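Local atomic coordinates of ABC sugar (Ribose) transporter, periplasmic substrate-binding subunit (Rhodobacter sphaeroides, PDB entry 3L49), a protein that probably binds a sugar in the periplasm, as the substrate-binding subunit of an ABC transporter for ribose or a related carbohydrate. Residues N76-Q80 and A95-A99; I87-T91 and N258-H262; G124-V130 and D156-I160; A175-T180 and G205-L210; M232-S238 and L278-E282. All coordinates share one frame; numbering follows the deposited sequence.

Contact 1 of 5, residues N76-Q80 and A95-A99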
# COMPACT_ATOMS: atom_id res chain seq x y z
N ASN A 76 -5.65 10.70 13.27
CA ASN A 76 -5.05 10.83 14.62
C ASN A 76 -5.98 11.24 15.79
O ASN A 76 -6.06 10.49 16.78
CB ASN A 76 -3.79 11.70 14.60
CG ASN A 76 -2.54 10.92 14.28
OD1 ASN A 76 -2.37 9.78 14.72
ND2 ASN A 76 -1.64 11.53 13.51
N PRO A 77 -6.71 12.39 15.67
CA PRO A 77 -7.59 12.76 16.80
C PRO A 77 -8.74 11.78 17.03
O PRO A 77 -9.23 11.68 18.15
CB PRO A 77 -8.16 14.12 16.37
CG PRO A 77 -7.27 14.61 15.27
CD PRO A 77 -6.80 13.38 14.58
N TRP A 78 -9.14 11.07 15.99
CA TRP A 78 -10.24 10.11 16.09
C TRP A 78 -9.76 8.77 16.63
O TRP A 78 -10.49 8.09 17.35
CB TRP A 78 -10.97 9.98 14.74
CG TRP A 78 -11.58 11.30 14.39
CD1 TRP A 78 -11.10 12.22 13.49
CD2 TRP A 78 -12.74 11.90 15.00
NE1 TRP A 78 -11.91 13.33 13.49
CE2 TRP A 78 -12.92 13.17 14.40
CE3 TRP A 78 -13.65 11.48 15.98
CZ2 TRP A 78 -13.98 14.01 14.75
CZ3 TRP A 78 -14.70 12.32 16.33
CH2 TRP A 78 -14.85 13.58 15.71
N LEU A 79 -8.52 8.43 16.30
CA LEU A 79 -7.82 7.28 16.87
C LEU A 79 -7.61 7.49 18.37
O LEU A 79 -7.76 6.55 19.16
CB LEU A 79 -6.49 7.06 16.16
CG LEU A 79 -6.51 6.72 14.66
CD1 LEU A 79 -5.09 6.62 14.12
CD2 LEU A 79 -7.29 5.44 14.36
N GLN A 80 -7.26 8.72 18.74
CA GLN A 80 -7.16 9.14 20.14
C GLN A 80 -8.48 8.95 20.90
O GLN A 80 -8.47 8.48 22.04
CB GLN A 80 -6.71 10.61 20.21
CG GLN A 80 -6.61 11.19 21.62
CD GLN A 80 -5.48 10.58 22.41
OE1 GLN A 80 -4.31 10.90 22.18
NE2 GLN A 80 -5.81 9.70 23.35
N ALA A 95 0.61 2.42 10.53
CA ALA A 95 1.58 2.45 11.62
C ALA A 95 1.31 3.64 12.54
O ALA A 95 1.60 4.78 12.19
CB ALA A 95 3.00 2.50 11.08
N THR A 96 0.73 3.35 13.70
CA THR A 96 0.44 4.38 14.70
C THR A 96 0.67 3.89 16.14
O THR A 96 0.36 2.74 16.45
CB THR A 96 -0.99 5.02 14.53
OG1 THR A 96 -1.14 6.12 15.43
CG2 THR A 96 -2.14 4.00 14.73
N PRO A 97 1.24 4.75 17.01
CA PRO A 97 1.31 4.52 18.46
C PRO A 97 -0.05 4.28 19.15
O PRO A 97 -0.09 3.69 20.22
CB PRO A 97 1.93 5.82 18.98
CG PRO A 97 2.69 6.36 17.83
CD PRO A 97 1.92 6.00 16.62
N HIS A 98 -1.14 4.75 18.53
CA HIS A 98 -2.48 4.57 19.07
C HIS A 98 -2.92 3.09 19.08
O HIS A 98 -3.84 2.72 19.80
CB HIS A 98 -3.49 5.40 18.26
CG HIS A 98 -3.34 6.88 18.40
ND1 HIS A 98 -3.64 7.56 19.56
CD2 HIS A 98 -2.94 7.82 17.51
CE1 HIS A 98 -3.42 8.85 19.38
NE2 HIS A 98 -2.99 9.04 18.14
N ALA A 99 -2.25 2.26 18.29
CA ALA A 99 -2.59 0.85 18.13
C ALA A 99 -1.81 -0.10 19.05
O ALA A 99 -0.62 0.09 19.28
CB ALA A 99 -2.41 0.43 16.67
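The imidazole of H98 lies against the flank of helix 72-84 and makes the largest share of the contact between residues 76-80 and 95-99. L79 lies over one ring face: its CB stands 4.2 Å from the centroid of the H98 ring, 28° off the normal, in a CH-pi contact. The backbone N of Q80 sits over the same face, nearer the rim. Two side-chain oxygens come to the ring edge in its plane. N76 OD1 is 3.5 Å from H98 CD2, and Q80 OE1 is 3.6 Å from H98 CE1; the Q80 amide stands almost perpendicular to the ring, at 87°. H98 CG is anti to its own carbonyl carbon (chi1 -67°), which sends the ring out from the turn to the helix. In the alpha/beta fold of periplasmic binding proteins, this joins a helix flanking the sheet to the loop between strands 89-92 and 101-105. That loop makes a type I beta turn from T96 to A99, closed by a bond from A99 N to T96 O, with H98 as its third residue. Further along, L79 CD1 meets the methyl CG2 of T96 at 4.0 Å, while L79 also rests on L89 of the neighbouring strand. The polar ends are tied back to the helix: H98 ND1 pairs with N83 OD1, which helps fix the ring's rotation, and Q80 NE2 with D84 OD2.

Contact 2 of 5, residues I87-T91 and N258-H262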
# COMPACT_ATOMS: atom_id res chain seq x y z
N ILE A 87 -11.55 1.37 23.87
CA ILE A 87 -11.74 0.29 22.91
C ILE A 87 -10.38 -0.07 22.31
O ILE A 87 -9.69 0.82 21.80
CB ILE A 87 -12.75 0.69 21.79
CG1 ILE A 87 -14.10 1.10 22.38
CG2 ILE A 87 -12.93 -0.45 20.77
CD1 ILE A 87 -14.95 1.96 21.43
N PRO A 88 -10.00 -1.36 22.38
CA PRO A 88 -8.74 -1.85 21.81
C PRO A 88 -8.63 -1.58 20.31
O PRO A 88 -9.55 -1.89 19.55
CB PRO A 88 -8.81 -3.36 22.09
CG PRO A 88 -9.73 -3.49 23.23
CD PRO A 88 -10.76 -2.44 23.04
N LEU A 89 -7.51 -0.99 19.91
CA LEU A 89 -7.30 -0.60 18.52
C LEU A 89 -6.18 -1.41 17.85
O LEU A 89 -5.08 -1.55 18.37
CB LEU A 89 -7.06 0.91 18.40
CG LEU A 89 -6.78 1.56 17.04
CD1 LEU A 89 -7.86 1.25 15.99
CD2 LEU A 89 -6.60 3.07 17.20
N PHE A 90 -6.50 -1.95 16.68
CA PHE A 90 -5.58 -2.73 15.87
C PHE A 90 -5.59 -2.10 14.50
O PHE A 90 -6.61 -1.57 14.07
CB PHE A 90 -6.05 -4.18 15.81
CG PHE A 90 -5.93 -4.90 17.11
CD1 PHE A 90 -4.80 -5.65 17.40
CD2 PHE A 90 -6.94 -4.81 18.08
CE1 PHE A 90 -4.66 -6.31 18.62
CE2 PHE A 90 -6.81 -5.47 19.30
CZ PHE A 90 -5.67 -6.21 19.57
N THR A 91 -4.46 -2.14 13.80
CA THR A 91 -4.42 -1.62 12.44
C THR A 91 -3.90 -2.63 11.44
O THR A 91 -3.12 -3.53 11.80
CB THR A 91 -3.56 -0.35 12.31
OG1 THR A 91 -2.24 -0.61 12.81
CG2 THR A 91 -4.18 0.84 13.05
N ASN A 258 -4.57 -11.34 16.02
CA ASN A 258 -4.00 -10.42 17.00
C ASN A 258 -5.08 -9.86 17.92
O ASN A 258 -4.88 -9.77 19.13
CB ASN A 258 -3.23 -9.30 16.32
CG ASN A 258 -1.84 -9.72 15.90
OD1 ASN A 258 -1.16 -10.45 16.62
ND2 ASN A 258 -1.41 -9.27 14.73
N VAL A 259 -6.23 -9.51 17.34
CA VAL A 259 -7.41 -9.13 18.12
C VAL A 259 -7.85 -10.27 19.04
O VAL A 259 -8.01 -10.09 20.24
CB VAL A 259 -8.59 -8.72 17.20
CG1 VAL A 259 -9.80 -8.32 18.04
CG2 VAL A 259 -8.20 -7.57 16.29
N ALA A 260 -8.03 -11.45 18.45
CA ALA A 260 -8.50 -12.63 19.18
C ALA A 260 -7.53 -13.06 20.28
O ALA A 260 -7.95 -13.60 21.30
CB ALA A 260 -8.75 -13.77 18.22
N ARG A 261 -6.23 -12.82 20.07
CA ARG A 261 -5.20 -13.16 21.05
C ARG A 261 -5.29 -12.22 22.24
O ARG A 261 -5.31 -12.66 23.38
CB ARG A 261 -3.81 -13.07 20.42
CG ARG A 261 -2.86 -14.15 20.87
CD ARG A 261 -1.45 -13.94 20.33
NE ARG A 261 -0.66 -15.17 20.42
CZ ARG A 261 -0.01 -15.59 21.51
NH1 ARG A 261 -0.03 -14.88 22.63
NH2 ARG A 261 0.66 -16.73 21.47
N HIS A 262 -5.36 -10.92 21.94
CA HIS A 262 -5.43 -9.86 22.94
C HIS A 262 -6.64 -9.99 23.87
O HIS A 262 -6.54 -9.76 25.08
CB HIS A 262 -5.48 -8.51 22.22
CG HIS A 262 -5.72 -7.35 23.13
ND1 HIS A 262 -4.72 -6.79 23.90
CD2 HIS A 262 -6.84 -6.64 23.40
CE1 HIS A 262 -5.22 -5.78 24.60
NE2 HIS A 262 -6.50 -5.67 24.31
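P88 meets H262 where the chain enters strand 89-92: the pyrrolidine carbon P88 CB lies 3.9 Å from H262 NE2, and the two side chains cross at about a right angle. Two residues on, F90 points to helix 248-263 and has the largest share of the contact. Its CG is anti to the carbonyl carbon (chi1 -69°), and the ring slots between V259, N258 and H262. The methyl CG2 of V259 sits over one face, 3.8 Å from the F90 ring centroid and 21° off the normal, a CH-pi contact. At the far end of the ring, F90 CZ touches H262 CB at 3.5 Å, with that carbon near the plane of the phenyl. The edge of F90 is turned toward the face of the H262 imidazole in an offset edge-to-face pair, with centroids 5.6 Å apart and planes at 72°. F90 CE1 also approaches N258 O at 3.5 Å, an oxygen already engaged by H262 N within the helix. Were F90 an alanine, V259 CG2 and the H262 ring would probably lose their aromatic partner and a gap would open between strand and helix. V259 continues onto A64 and I66 of the adjoining strand 64-68. The axes of residues 89-91 and 258-262 run nearly antiparallel, 9.7 Å apart, the usual packing of a helix on the parallel sheet of a Rossmann-like lobe in periplasmic binding proteins.

Contact 3 of 5, residues G124-V130 and D156-I160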
# COMPACT_ATOMS: atom_id res chain seq x y z
N GLY A 124 23.18 1.40 -12.64
CA GLY A 124 23.82 2.44 -11.83
C GLY A 124 23.78 3.84 -12.42
O GLY A 124 24.35 4.76 -11.85
N LYS A 125 23.08 3.99 -13.55
CA LYS A 125 22.97 5.28 -14.21
C LYS A 125 21.58 5.45 -14.82
O LYS A 125 21.02 4.50 -15.38
CB LYS A 125 24.05 5.42 -15.29
CG LYS A 125 24.43 6.86 -15.66
CD LYS A 125 23.67 7.38 -16.88
CE LYS A 125 23.93 8.87 -17.11
NZ LYS A 125 25.33 9.14 -17.54
N GLY A 126 21.03 6.66 -14.70
CA GLY A 126 19.78 7.03 -15.36
C GLY A 126 18.84 7.81 -14.47
O GLY A 126 19.02 7.84 -13.25
N ASN A 127 17.82 8.42 -15.07
CA ASN A 127 16.86 9.24 -14.32
C ASN A 127 15.53 8.53 -14.04
O ASN A 127 15.10 7.67 -14.80
CB ASN A 127 16.63 10.58 -15.02
CG ASN A 127 17.92 11.32 -15.30
OD1 ASN A 127 18.79 11.44 -14.43
ND2 ASN A 127 18.06 11.80 -16.53
N VAL A 128 14.89 8.92 -12.94
CA VAL A 128 13.76 8.18 -12.40
C VAL A 128 12.57 9.11 -12.19
O VAL A 128 12.64 10.06 -11.41
CB VAL A 128 14.11 7.47 -11.05
CG1 VAL A 128 12.87 6.86 -10.39
CG2 VAL A 128 15.16 6.40 -11.25
N LEU A 129 11.48 8.81 -12.90
CA LEU A 129 10.21 9.47 -12.69
C LEU A 129 9.49 8.87 -11.48
O LEU A 129 9.28 7.66 -11.43
CB LEU A 129 9.34 9.33 -13.94
CG LEU A 129 8.07 10.18 -13.99
CD1 LEU A 129 8.41 11.67 -13.83
CD2 LEU A 129 7.29 9.91 -15.27
N VAL A 130 9.11 9.71 -10.52
CA VAL A 130 8.55 9.25 -9.25
C VAL A 130 7.14 9.78 -9.00
O VAL A 130 6.91 10.98 -9.03
CB VAL A 130 9.47 9.63 -8.03
CG1 VAL A 130 8.77 9.40 -6.68
CG2 VAL A 130 10.76 8.86 -8.06
N ASP A 156 24.74 8.86 -10.00
CA ASP A 156 24.26 8.91 -11.39
C ASP A 156 22.83 8.39 -11.56
O ASP A 156 22.33 8.31 -12.68
CB ASP A 156 25.22 8.15 -12.31
CG ASP A 156 26.42 8.98 -12.74
OD1 ASP A 156 26.39 10.22 -12.58
OD2 ASP A 156 27.40 8.38 -13.25
N VAL A 157 22.18 8.04 -10.45
CA VAL A 157 20.76 7.71 -10.46
C VAL A 157 19.99 8.82 -9.76
O VAL A 157 20.10 8.98 -8.55
CB VAL A 157 20.43 6.35 -9.80
CG1 VAL A 157 18.95 6.07 -9.89
CG2 VAL A 157 21.18 5.25 -10.48
N LYS A 158 19.23 9.59 -10.53
CA LYS A 158 18.56 10.78 -10.00
C LYS A 158 17.05 10.79 -10.20
O LYS A 158 16.53 10.24 -11.17
CB LYS A 158 19.21 12.05 -10.56
CG LYS A 158 20.47 12.45 -9.79
CD LYS A 158 21.30 13.50 -10.52
CE LYS A 158 22.13 12.88 -11.64
NZ LYS A 158 23.14 13.84 -12.18
N ILE A 159 16.35 11.41 -9.25
CA ILE A 159 14.91 11.61 -9.31
C ILE A 159 14.62 12.91 -10.05
O ILE A 159 15.12 13.98 -9.65
CB ILE A 159 14.31 11.65 -7.87
CG1 ILE A 159 14.44 10.27 -7.22
CG2 ILE A 159 12.86 12.11 -7.88
CD1 ILE A 159 14.20 10.24 -5.73
N ILE A 160 13.85 12.84 -11.14
CA ILE A 160 13.51 14.06 -11.89
C ILE A 160 12.48 14.94 -11.17
O ILE A 160 11.54 14.45 -10.54
CB ILE A 160 13.14 13.83 -13.39
CG1 ILE A 160 12.59 12.42 -13.65
CG2 ILE A 160 14.37 14.14 -14.28
CD1 ILE A 160 12.82 11.87 -15.07
O HOH W 1 25.40 6.08 -9.78
O HOH W 2 9.68 12.48 -10.76
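G126 and V128 pair with residues 156-160 through four backbone hydrogen bonds in parallel register. G126 N donates to D156 O (2.9 Å) and G126 O accepts from K158 N; V128 N then donates to K158 O (2.8 Å) and V128 O accepts from I160 N. Water extends the pairing at both ends, one molecule linking G124 O to D156 N and another linking I160 O to V130 N. Along one face of the sheet run V157, V128, I159 and V130. V157 CG1 meets V128 CG2 at 4.0 Å, and V130 CG2 meets I159 CG2 at 3.9 Å. With its CG2 anti to the carbonyl carbon, V157 also sets that methyl 3.5 Å from G124 O. On the other face N127 and K158 lie side by side, and I160 folds back over the first strand until its CG1 is 3.3 Å from V128 O. G126 has backbone angles at which a CB would be jammed against the preceding carbonyl oxygen. In the next shell, M118 and L122 of helix 107-122 back V128, while M147 and L151 of helix 138-152 pack on I159. N127 ND2 is held by D191 O. Strand 126-131, helix 138-152 and strand 157-159 form a beta-alpha-beta unit, a repeating element of the Rossmann-like lobes of this family; here its second strand is one of the two edge strands of the chain's sheet.

Contact 4 of 5, residues A175-T180 and G205-L210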
# COMPACT_ATOMS: atom_id res chain seq x y z
N ALA A 175 -2.28 8.35 -14.36
CA ALA A 175 -0.87 7.97 -14.49
C ALA A 175 -0.44 7.87 -15.95
O ALA A 175 0.61 8.39 -16.32
CB ALA A 175 -0.61 6.68 -13.76
N TYR A 176 -1.26 7.22 -16.77
CA TYR A 176 -1.06 7.12 -18.22
C TYR A 176 -0.86 8.52 -18.84
O TYR A 176 0.07 8.73 -19.62
CB TYR A 176 -2.28 6.41 -18.84
CG TYR A 176 -2.26 6.10 -20.33
CD1 TYR A 176 -2.39 4.78 -20.77
CD2 TYR A 176 -2.19 7.11 -21.29
CE1 TYR A 176 -2.42 4.49 -22.13
CE2 TYR A 176 -2.20 6.83 -22.64
CZ TYR A 176 -2.31 5.52 -23.07
OH TYR A 176 -2.34 5.25 -24.42
N SER A 177 -1.73 9.46 -18.46
CA SER A 177 -1.70 10.84 -18.97
C SER A 177 -0.47 11.60 -18.51
O SER A 177 0.12 12.36 -19.29
CB SER A 177 -2.95 11.61 -18.55
OG SER A 177 -4.12 10.92 -18.95
N ASN A 178 -0.08 11.40 -17.25
CA ASN A 178 1.13 12.01 -16.71
C ASN A 178 2.41 11.51 -17.38
O ASN A 178 3.31 12.30 -17.67
CB ASN A 178 1.21 11.77 -15.20
CG ASN A 178 0.22 12.61 -14.43
OD1 ASN A 178 -0.03 13.77 -14.76
ND2 ASN A 178 -0.37 12.02 -13.39
N VAL A 179 2.46 10.20 -17.64
CA VAL A 179 3.63 9.59 -18.28
C VAL A 179 3.77 10.08 -19.72
O VAL A 179 4.87 10.41 -20.16
CB VAL A 179 3.58 8.03 -18.17
CG1 VAL A 179 4.69 7.38 -18.98
CG2 VAL A 179 3.71 7.61 -16.73
N THR A 180 2.64 10.16 -20.42
CA THR A 180 2.57 10.70 -21.78
C THR A 180 3.10 12.15 -21.85
O THR A 180 3.87 12.48 -22.76
CB THR A 180 1.12 10.63 -22.34
OG1 THR A 180 0.58 9.32 -22.12
CG2 THR A 180 1.10 10.94 -23.84
N GLY A 205 -1.06 1.89 -15.47
CA GLY A 205 -1.21 2.98 -16.42
C GLY A 205 0.09 3.43 -17.06
O GLY A 205 0.14 3.63 -18.28
N ALA A 206 1.13 3.57 -16.25
CA ALA A 206 2.44 4.03 -16.73
C ALA A 206 3.02 3.08 -17.77
O ALA A 206 3.56 3.51 -18.78
CB ALA A 206 3.41 4.21 -15.56
N THR A 207 2.86 1.78 -17.51
CA THR A 207 3.28 0.72 -18.43
C THR A 207 2.52 0.79 -19.75
O THR A 207 3.13 0.74 -20.82
CB THR A 207 3.09 -0.66 -17.78
OG1 THR A 207 3.68 -0.64 -16.47
CG2 THR A 207 3.74 -1.77 -18.60
N GLN A 208 1.19 0.93 -19.66
CA GLN A 208 0.32 1.07 -20.84
C GLN A 208 0.74 2.24 -21.73
O GLN A 208 0.80 2.09 -22.96
CB GLN A 208 -1.13 1.22 -20.41
CG GLN A 208 -1.81 -0.10 -20.01
CD GLN A 208 -3.12 0.12 -19.25
OE1 GLN A 208 -3.77 -0.84 -18.83
NE2 GLN A 208 -3.50 1.38 -19.07
N ALA A 209 1.06 3.38 -21.11
CA ALA A 209 1.53 4.59 -21.80
C ALA A 209 2.86 4.40 -22.53
O ALA A 209 3.00 4.84 -23.67
CB ALA A 209 1.64 5.76 -20.82
N LEU A 210 3.83 3.77 -21.86
CA LEU A 210 5.15 3.50 -22.45
C LEU A 210 5.03 2.56 -23.63
O LEU A 210 5.72 2.73 -24.65
CB LEU A 210 6.09 2.86 -21.41
CG LEU A 210 6.59 3.69 -20.23
CD1 LEU A 210 7.36 2.79 -19.27
CD2 LEU A 210 7.44 4.87 -20.68
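Y176 starts its contact with helix 200-212 at CB, which lies 3.7 Å from G205 O. The torsion with CG anti to the backbone N (chi1 -175°) lays the ring along that helix. CG is next to A209 CB, CD1 meets G205 O and, at 3.8 Å, the CB of Q208, while CE1 passes A209 N. A209 lies over one face: its CB is 4.0 Å from the Y176 ring centroid and 14° off the normal, a CH-pi contact. Farther out, CZ comes within 4.2 Å of A209 CA. A glycine in place of Y176 would probably strip A209 and Q208 of their aromatic cover and leave a gap along this flank of the helix pair. On the inner side V179 takes over, its CG2 at 3.6 Å from A206 CB and its CG1 reaching A209 CB and L210 CD2. Segments 175-180 and 205-210 cross at -45°, their axes 7.5 Å apart, and Y176 and G205 bring their CA atoms to 4.5 Å. A CB at G205 would press tightly on Y176 N and A175 CB, which fits the presence of glycine at this crossing. T180 OG1 donates to Y176 O, which also accepts from T180 N through its opposite face, all within one helix. No hydrogen bond spans the two segments, and the contact therefore rests on van der Waals and CH-pi packing, mainly of small alanine and glycine surfaces against a ring and a branched valine.

Contact 5 of 5, residues M232-S238 and L278-E282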
# COMPACT_ATOMS: atom_id res chain seq x y z
N MET A 232 1.96 -8.29 -16.31
CA MET A 232 2.80 -7.37 -17.09
C MET A 232 4.29 -7.58 -16.83
O MET A 232 5.10 -7.50 -17.75
CB MET A 232 2.43 -5.91 -16.77
CG MET A 232 1.19 -5.37 -17.47
SD MET A 232 0.68 -3.82 -16.71
CE MET A 232 -0.34 -3.14 -18.01
N VAL A 233 4.65 -7.83 -15.57
CA VAL A 233 6.04 -8.12 -15.17
C VAL A 233 6.51 -9.43 -15.81
O VAL A 233 7.63 -9.50 -16.33
CB VAL A 233 6.20 -8.15 -13.62
CG1 VAL A 233 7.50 -8.85 -13.19
CG2 VAL A 233 6.16 -6.73 -13.07
N ALA A 234 5.64 -10.44 -15.79
CA ALA A 234 5.94 -11.76 -16.36
C ALA A 234 6.01 -11.76 -17.89
O ALA A 234 6.67 -12.62 -18.47
CB ALA A 234 4.93 -12.80 -15.87
N ASP A 235 5.33 -10.80 -18.53
CA ASP A 235 5.37 -10.65 -19.98
C ASP A 235 6.67 -9.98 -20.44
O ASP A 235 6.92 -8.82 -20.08
CB ASP A 235 4.15 -9.84 -20.46
CG ASP A 235 4.19 -9.53 -21.96
OD1 ASP A 235 4.70 -10.35 -22.76
OD2 ASP A 235 3.69 -8.45 -22.35
N PRO A 236 7.50 -10.70 -21.23
CA PRO A 236 8.77 -10.14 -21.72
C PRO A 236 8.66 -8.99 -22.73
O PRO A 236 9.67 -8.35 -23.02
CB PRO A 236 9.45 -11.35 -22.36
CG PRO A 236 8.34 -12.27 -22.73
CD PRO A 236 7.31 -12.10 -21.66
N GLU A 237 7.47 -8.75 -23.26
CA GLU A 237 7.24 -7.68 -24.24
C GLU A 237 6.90 -6.38 -23.52
O GLU A 237 7.06 -5.29 -24.07
CB GLU A 237 6.09 -8.03 -25.19
CG GLU A 237 6.09 -9.46 -25.75
CD GLU A 237 7.11 -9.67 -26.87
OE1 GLU A 237 7.62 -8.68 -27.43
OE2 GLU A 237 7.39 -10.85 -27.18
N SER A 238 6.41 -6.52 -22.29
CA SER A 238 5.94 -5.40 -21.49
C SER A 238 7.08 -4.73 -20.73
O SER A 238 7.95 -5.41 -20.20
CB SER A 238 4.86 -5.87 -20.52
OG SER A 238 4.64 -4.93 -19.48
N LEU A 278 9.87 -10.15 -4.00
CA LEU A 278 10.14 -9.35 -5.19
C LEU A 278 10.03 -10.23 -6.43
O LEU A 278 10.60 -11.32 -6.48
CB LEU A 278 11.52 -8.70 -5.11
CG LEU A 278 11.85 -7.65 -6.18
CD1 LEU A 278 11.17 -6.34 -5.86
CD2 LEU A 278 13.36 -7.44 -6.27
N ILE A 279 9.27 -9.77 -7.42
CA ILE A 279 9.07 -10.49 -8.67
C ILE A 279 9.59 -9.63 -9.82
O ILE A 279 9.10 -8.53 -10.04
CB ILE A 279 7.58 -10.81 -8.91
CG1 ILE A 279 7.00 -11.64 -7.77
CG2 ILE A 279 7.38 -11.51 -10.25
CD1 ILE A 279 5.49 -11.89 -7.90
N THR A 280 10.61 -10.12 -10.52
CA THR A 280 11.20 -9.36 -11.63
C THR A 280 10.95 -10.09 -12.94
O THR A 280 10.35 -11.16 -12.95
CB THR A 280 12.72 -9.13 -11.44
OG1 THR A 280 13.43 -10.34 -11.73
CG2 THR A 280 13.04 -8.69 -10.02
N LYS A 281 11.41 -9.50 -14.04
CA LYS A 281 11.19 -10.04 -15.39
C LYS A 281 11.78 -11.43 -15.61
O LYS A 281 11.11 -12.30 -16.16
CB LYS A 281 11.71 -9.08 -16.46
CG LYS A 281 10.94 -7.78 -16.57
CD LYS A 281 10.89 -7.29 -18.00
CE LYS A 281 9.70 -7.87 -18.74
NZ LYS A 281 8.39 -7.40 -18.18
N GLU A 282 13.02 -11.63 -15.17
CA GLU A 282 13.65 -12.96 -15.29
C GLU A 282 13.30 -13.89 -14.13
O GLU A 282 13.01 -15.07 -14.35
CB GLU A 282 15.17 -12.85 -15.49
CG GLU A 282 15.89 -11.89 -14.55
CD GLU A 282 17.39 -11.96 -14.68
OE1 GLU A 282 17.89 -11.94 -15.83
OE2 GLU A 282 18.08 -12.05 -13.64
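K281 folds its long side chain over the end of helix 227-234, CG passing 3.7 Å from V233 O and CE 3.9 Å from P236 CA. The helix here gives way to a type I beta turn from D235 to S238, leading into strand 240-245 of the alpha/beta fold, and K281 follows strand 271-280 close to the chain's C-terminus. Bends at chi2, chi3 and chi4 curl the lysine so that its ammonium group comes down among backbone carbonyls. NZ donates to V233 O at 2.9 Å, to D235 O at 2.8 Å and to S238 O at 2.9 Å, and it is also hydrogen-bonded to A240 O, so that four carbonyls share its three protons. These carbonyls, most of them from the last helical turn and the beta turn after it, would probably stabilise the positive charge, while the lysine ties the helix end to the turn. The bonds to V233 O and D235 O come from above the carbonyl planes, whereas that to S238 O is tilted 32° from its plane. Beside this polar cluster, V233 makes the apolar part of the contact: its CG1, anti to the backbone N (chi1 163°), reaches I279 O at 3.5 Å and I279 CG2 at 4.0 Å. V233 and I279 both continue onto strand 240-245, at A240 and V243. D235 O also closes the turn by accepting from S238 N, and S238 N and K281 NZ reach it from opposite faces of its plane.

Overall arrangement
The contacts fall into two groups, consistent with the two-lobed architecture of periplasmic binding proteins. Contacts 1 and 2 share one side of the chain and touch: L79 CD2 lies 3.8 Å from L89 CD2, and contact 2 holds the opposite face of strand 89-92 through F90. Contacts 3, 4 and 5 form the other group. Contacts 4 and 5 meet where T207 CG2 approaches S238 OG at 3.4 Å, while contacts 3 and 4 have centres about 18 Å apart. Contacts 2 and 3 are about 42 Å apart, centre to centre. An unidentified bound ligand lies about 14 Å from the V130 side chain and 13 Å from that of A175, so neither touches it.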